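PDB 2NZJ: GTP-binding protein REM 1, which binds guanine nucleotides as a small GTPase of the Ras family and probably works as a GDP/GTP signalling switch. Local coordinates for residues A[88-91]-A[92-95]; A[153-156]-A[157-160]. All coordinates share one frame; numbering follows the deposited sequence.

Contact 1: residues A[88-91]-A[92-95]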
ATOM      1  N   ALA A  88     -10.727 -11.850  -1.473  1.00 12.22           N
ATOM      2  CA  ALA A  88     -11.124 -13.180  -1.946  1.00 12.46           C
ATOM      3  C   ALA A  88     -10.149 -14.322  -1.607  1.00 13.00           C
ATOM      4  O   ALA A  88     -10.362 -15.459  -2.032  1.00 12.98           O
ATOM      5  CB  ALA A  88     -11.329 -13.120  -3.463  1.00 12.69           C
ATOM      6  N   ASP A  89      -9.088 -14.039  -0.848  1.00 13.68           N
ATOM      7  CA  ASP A  89      -8.060 -15.039  -0.566  1.00 13.89           C
ATOM      8  C   ASP A  89      -7.599 -14.917   0.882  1.00 13.66           C
ATOM      9  O   ASP A  89      -6.733 -14.113   1.213  1.00 13.87           O
ATOM     10  CB  ASP A  89      -6.932 -14.849  -1.550  1.00 14.15           C
ATOM     11  CG  ASP A  89      -5.781 -15.742  -1.287  1.00 16.66           C
ATOM     12  OD1 ASP A  89      -5.848 -16.555  -0.342  1.00 21.21           O
ATOM     13  OD2 ASP A  89      -4.788 -15.626  -2.037  1.00 20.12           O
ATOM     14  N   ARG A  90      -8.213 -15.725   1.734  1.00 13.56           N
ATOM     15  CA  ARG A  90      -7.891 -15.811   3.159  1.00 13.69           C
ATOM     16  C   ARG A  90      -6.375 -15.871   3.433  1.00 13.02           C
ATOM     17  O   ARG A  90      -5.863 -15.153   4.291  1.00 12.71           O
ATOM     18  CB  ARG A  90      -8.570 -17.046   3.747  1.00 14.16           C
ATOM     19  CG  ARG A  90      -8.520 -17.139   5.270  1.00 16.37           C
ATOM     20  CD  ARG A  90      -9.766 -16.562   5.831  1.00 19.56           C
ATOM     21  NE  ARG A  90      -9.573 -15.971   7.147  1.00 20.91           N
ATOM     22  CZ  ARG A  90     -10.473 -15.187   7.739  1.00 21.84           C
ATOM     23  NH1 ARG A  90     -11.627 -14.896   7.113  1.00 20.90           N
ATOM     24  NH2 ARG A  90     -10.216 -14.689   8.958  1.00 22.02           N
ATOM     25  N   GLY A  91      -5.669 -16.719   2.695  1.00 12.48           N
ATOM     26  CA  GLY A  91      -4.216 -16.856   2.827  1.00 11.97           C
ATOM     27  C   GLY A  91      -3.458 -15.548   2.761  1.00 11.55           C
ATOM     28  O   GLY A  91      -2.552 -15.318   3.559  1.00 11.39           O
ATOM     29  N   SER A  92      -3.844 -14.685   1.823  1.00 11.10           N
ATOM     30  CA  SER A  92      -3.166 -13.381   1.621  1.00 10.90           C
ATOM     31  C   SER A  92      -3.406 -12.447   2.801  1.00 10.85           C
ATOM     32  O   SER A  92      -2.538 -11.653   3.160  1.00  9.64           O
ATOM     33  CB  SER A  92      -3.611 -12.686   0.307  1.00 10.81           C
ATOM     34  OG  SER A  92      -4.978 -12.265   0.350  1.00  9.79           O
ATOM     35  N   PHE A  93      -4.588 -12.563   3.394  1.00 11.42           N
ATOM     36  CA  PHE A  93      -4.949 -11.778   4.565  1.00 12.44           C
ATOM     37  C   PHE A  93      -4.135 -12.233   5.775  1.00 13.23           C
ATOM     38  O   PHE A  93      -3.632 -11.422   6.525  1.00 13.29           O
ATOM     39  CB  PHE A  93      -6.458 -11.884   4.811  1.00 12.24           C
ATOM     40  CG  PHE A  93      -6.921 -11.187   6.042  1.00 12.17           C
ATOM     41  CD1 PHE A  93      -6.807  -9.823   6.159  1.00 12.80           C
ATOM     42  CD2 PHE A  93      -7.479 -11.899   7.095  1.00 13.19           C
ATOM     43  CE1 PHE A  93      -7.230  -9.164   7.318  1.00 13.57           C
ATOM     44  CE2 PHE A  93      -7.914 -11.252   8.244  1.00 13.21           C
ATOM     45  CZ  PHE A  93      -7.798  -9.877   8.350  1.00 12.42           C
ATOM     46  N   GLU A  94      -3.981 -13.538   5.926  1.00 14.71           N
ATOM     47  CA  GLU A  94      -3.177 -14.125   7.007  1.00 16.16           C
ATOM     48  C   GLU A  94      -1.721 -13.660   6.920  1.00 16.96           C
ATOM     49  O   GLU A  94      -1.111 -13.266   7.922  1.00 16.73           O
ATOM     50  CB  GLU A  94      -3.267 -15.686   6.985  1.00 15.88           C
ATOM     51  CG  GLU A  94      -4.650 -16.246   7.434  1.00 15.94           C
ATOM     52  CD  GLU A  94      -4.853 -17.778   7.260  1.00 16.91           C
ATOM     53  OE1 GLU A  94      -4.010 -18.464   6.631  1.00 19.48           O
ATOM     54  OE2 GLU A  94      -5.887 -18.310   7.752  1.00 17.45           O
ATOM     55  N   SER A  95      -1.178 -13.683   5.717  1.00 18.38           N
ATOM     56  CA  SER A  95       0.198 -13.301   5.560  1.00 19.91           C
ATOM     57  C   SER A  95       0.373 -11.778   5.641  1.00 21.12           C
ATOM     58  O   SER A  95       1.474 -11.311   5.869  1.00 21.57           O
ATOM     59  CB  SER A  95       0.785 -13.903   4.288  1.00 19.70           C
ATOM     60  OG  SER A  95       0.186 -13.340   3.168  1.00 20.71           O
TER
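D89 and S92 meet where helix 90-105 starts, D89 being its N-cap. S92 OG bonds to D89 O at 2.7 Å, in the carbonyl plane, with chi1 of 68° turning the hydroxyl back between its own backbone N and carbonyl carbon; S92 OG is also hydrogen-bonded to S86 N. The capping bond proper, S92 N to D89 OD1, is weak at 3.5 Å. R90 can be followed outward from CB, which leaves the helix pointing away from 92-95. Its CG passes 3.8 Å from E94 OE2, the chain then bends at chi2 (95°), and NE lies 4.4 Å from E94 OE2, too far for a salt bridge. At the tip, NH2 approaches F93 CE2 at 4.2 Å; the guanidinium and ring planes are 83° apart, and F93 CD2 lies over one face of the guanidinium, offset toward the rim. NH1 turns to E133 for a salt bridge. Along the backbone the regular helix bonds begin, E94 N to R90 O and S95 N to G91 O, while S95 OG reaches D12. The side-chain cap on S92 N is thus long, with the hydroxyl bond to D89 O a second link, and R90 probably feels E94 as a distant second charge after E133.

Contact 2: residues A[153-156]-A[157-160]; sequences QHNV and AELF
V156 and F160 pack one turn apart at the start of the C-terminal helix 156-171 of the Ras-type P-loop fold, with N155 at the N-cap position and E158 folded back beside it. The inner side is close-packed. A chi1 of 178° carries V156 CG1 to the side opposite the backbone N, alongside F160, where it lies in the plane of the ring at its edge, 3.9 Å from CE2. L159 CD2 sits over one face of that ring, offset toward the rim. Behind them L20 and L23 of helix 17-25 meet V156, F24 meets F160, and I115, V117 and I146 of the sheet receive L159. The outer side is looser: E158 is exposed, bends at chi2 (74°) and crosses N155 at about a right angle, its OE1 3.3 Å from N155 CA. N155 makes no capping bond with its side chain; ND2 is held instead by E147 O, tying the helix start to strand 144-147, while OD1 rests 3.8 Å from E158 CB. Two backbone bonds close the turn. L159 N bonds to N155 O at 2.9 Å and F160 N to V156 O at 3.2 Å, an oxygen that also lies at the ring edge, 3.2 Å from F160 CD2.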
ATOM      1  N   GLN A 153     -11.209   0.609 -10.661  1.00 33.37           N
ATOM      2  CA  GLN A 153     -10.580   1.896 -10.304  1.00 33.27           C
ATOM      3  C   GLN A 153     -11.334   2.564  -9.151  1.00 32.69           C
ATOM      4  O   GLN A 153     -11.741   3.695  -9.225  1.00 32.68           O
ATOM      5  CB  GLN A 153     -10.417   2.789 -11.543  1.00 32.94           C
ATOM      6  CG  GLN A 153      -9.547   2.072 -12.621  1.00 34.45           C
ATOM      7  CD  GLN A 153      -9.352   2.847 -13.948  1.00 34.20           C
ATOM      8  OE1 GLN A 153      -8.577   3.792 -14.015  1.00 34.74           O
ATOM      9  NE2 GLN A 153     -10.024   2.396 -15.007  1.00 35.17           N
ATOM     10  N   HIS A 154     -11.520   1.806  -8.079  1.00 32.40           N
ATOM     11  CA  HIS A 154     -12.252   2.276  -6.927  1.00 31.98           C
ATOM     12  C   HIS A 154     -11.315   2.385  -5.730  1.00 31.56           C
ATOM     13  O   HIS A 154     -10.628   1.424  -5.389  1.00 31.90           O
ATOM     14  CB  HIS A 154     -13.395   1.325  -6.646  1.00 32.00           C
ATOM     15  CG  HIS A 154     -14.090   1.591  -5.361  1.00 32.61           C
ATOM     16  ND1 HIS A 154     -14.086   0.685  -4.320  1.00 34.87           N
ATOM     17  CD2 HIS A 154     -14.788   2.663  -4.931  1.00 32.31           C
ATOM     18  CE1 HIS A 154     -14.775   1.184  -3.309  1.00 33.46           C
ATOM     19  NE2 HIS A 154     -15.206   2.385  -3.651  1.00 32.62           N
ATOM     20  N   ASN A 155     -11.291   3.570  -5.119  1.00 31.10           N
ATOM     21  CA  ASN A 155     -10.496   3.894  -3.929  1.00 30.70           C
ATOM     22  C   ASN A 155      -8.992   3.856  -4.137  1.00 30.99           C
ATOM     23  O   ASN A 155      -8.232   3.861  -3.155  1.00 31.28           O
ATOM     24  CB  ASN A 155     -10.897   3.018  -2.727  1.00 30.58           C
ATOM     25  CG  ASN A 155     -11.992   3.641  -1.878  1.00 30.39           C
ATOM     26  OD1 ASN A 155     -12.285   4.812  -2.012  1.00 32.53           O
ATOM     27  ND2 ASN A 155     -12.574   2.863  -0.975  1.00 29.29           N
ATOM     28  N   VAL A 156      -8.543   3.834  -5.389  1.00 30.69           N
ATOM     29  CA  VAL A 156      -7.113   3.796  -5.659  1.00 31.00           C
ATOM     30  C   VAL A 156      -6.499   5.161  -5.484  1.00 31.03           C
ATOM     31  O   VAL A 156      -5.527   5.307  -4.749  1.00 31.39           O
ATOM     32  CB  VAL A 156      -6.802   3.236  -7.048  1.00 31.02           C
ATOM     33  CG1 VAL A 156      -5.300   3.270  -7.315  1.00 30.30           C
ATOM     34  CG2 VAL A 156      -7.322   1.780  -7.129  1.00 31.70           C
ATOM     35  N   ALA A 157      -7.071   6.171  -6.141  1.00 30.70           N
ATOM     36  CA  ALA A 157      -6.655   7.544  -5.902  1.00 30.28           C
ATOM     37  C   ALA A 157      -6.765   7.857  -4.396  1.00 30.14           C
ATOM     38  O   ALA A 157      -5.850   8.417  -3.798  1.00 30.36           O
ATOM     39  CB  ALA A 157      -7.469   8.514  -6.716  1.00 30.34           C
ATOM     40  N   GLU A 158      -7.856   7.445  -3.780  1.00 29.45           N
ATOM     41  CA  GLU A 158      -8.070   7.712  -2.371  1.00 29.73           C
ATOM     42  C   GLU A 158      -7.006   7.011  -1.471  1.00 29.51           C
ATOM     43  O   GLU A 158      -6.611   7.546  -0.430  1.00 28.77           O
ATOM     44  CB  GLU A 158      -9.514   7.347  -1.983  1.00 29.87           C
ATOM     45  CG  GLU A 158     -10.632   8.192  -2.707  1.00 31.45           C
ATOM     46  CD  GLU A 158     -10.903   7.852  -4.240  1.00 33.89           C
ATOM     47  OE1 GLU A 158     -10.223   6.998  -4.867  1.00 31.79           O
ATOM     48  OE2 GLU A 158     -11.808   8.490  -4.836  1.00 35.91           O
ATOM     49  N   LEU A 159      -6.518   5.842  -1.889  1.00 29.30           N
ATOM     50  CA  LEU A 159      -5.435   5.169  -1.151  1.00 28.96           C
ATOM     51  C   LEU A 159      -4.183   6.033  -1.130  1.00 29.38           C
ATOM     52  O   LEU A 159      -3.647   6.345  -0.044  1.00 29.67           O
ATOM     53  CB  LEU A 159      -5.100   3.798  -1.735  1.00 28.72           C
ATOM     54  CG  LEU A 159      -3.761   3.175  -1.343  1.00 28.71           C
ATOM     55  CD1 LEU A 159      -3.775   2.835   0.123  1.00 28.11           C
ATOM     56  CD2 LEU A 159      -3.416   1.962  -2.194  1.00 28.12           C
ATOM     57  N   PHE A 160      -3.719   6.435  -2.310  1.00 29.13           N
ATOM     58  CA  PHE A 160      -2.470   7.189  -2.378  1.00 29.20           C
ATOM     59  C   PHE A 160      -2.595   8.604  -1.827  1.00 28.85           C
ATOM     60  O   PHE A 160      -1.687   9.075  -1.183  1.00 29.53           O
ATOM     61  CB  PHE A 160      -1.893   7.144  -3.782  1.00 29.22           C
ATOM     62  CG  PHE A 160      -1.496   5.765  -4.190  1.00 29.23           C
ATOM     63  CD1 PHE A 160      -0.281   5.231  -3.767  1.00 29.16           C
ATOM     64  CD2 PHE A 160      -2.366   4.964  -4.922  1.00 28.13           C
ATOM     65  CE1 PHE A 160       0.089   3.929  -4.127  1.00 29.40           C
ATOM     66  CE2 PHE A 160      -2.019   3.680  -5.280  1.00 28.35           C
ATOM     67  CZ  PHE A 160      -0.783   3.152  -4.887  1.00 28.99           C
TER

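In the fold
Contacts 1 and 2 are the N-terminal turns of two helices, 90-105 and 156-171, in the same Ras-family domain. Their centres lie 21 Å apart and their nearest atoms about 13 Å, so neither touches the other. What they share is the neighbourhood of the bound nucleotide: the side chain of S92 in contact 1 is about 9 Å from GDP, that of V156 in contact 2 about 7 Å. The magnesium ion is farther, about 13 Å from the side chains of both S92 and F160. Contact 1 meets the probable P-loop region through V15 and D12; contact 2 packs on helix 17-25, which follows that loop.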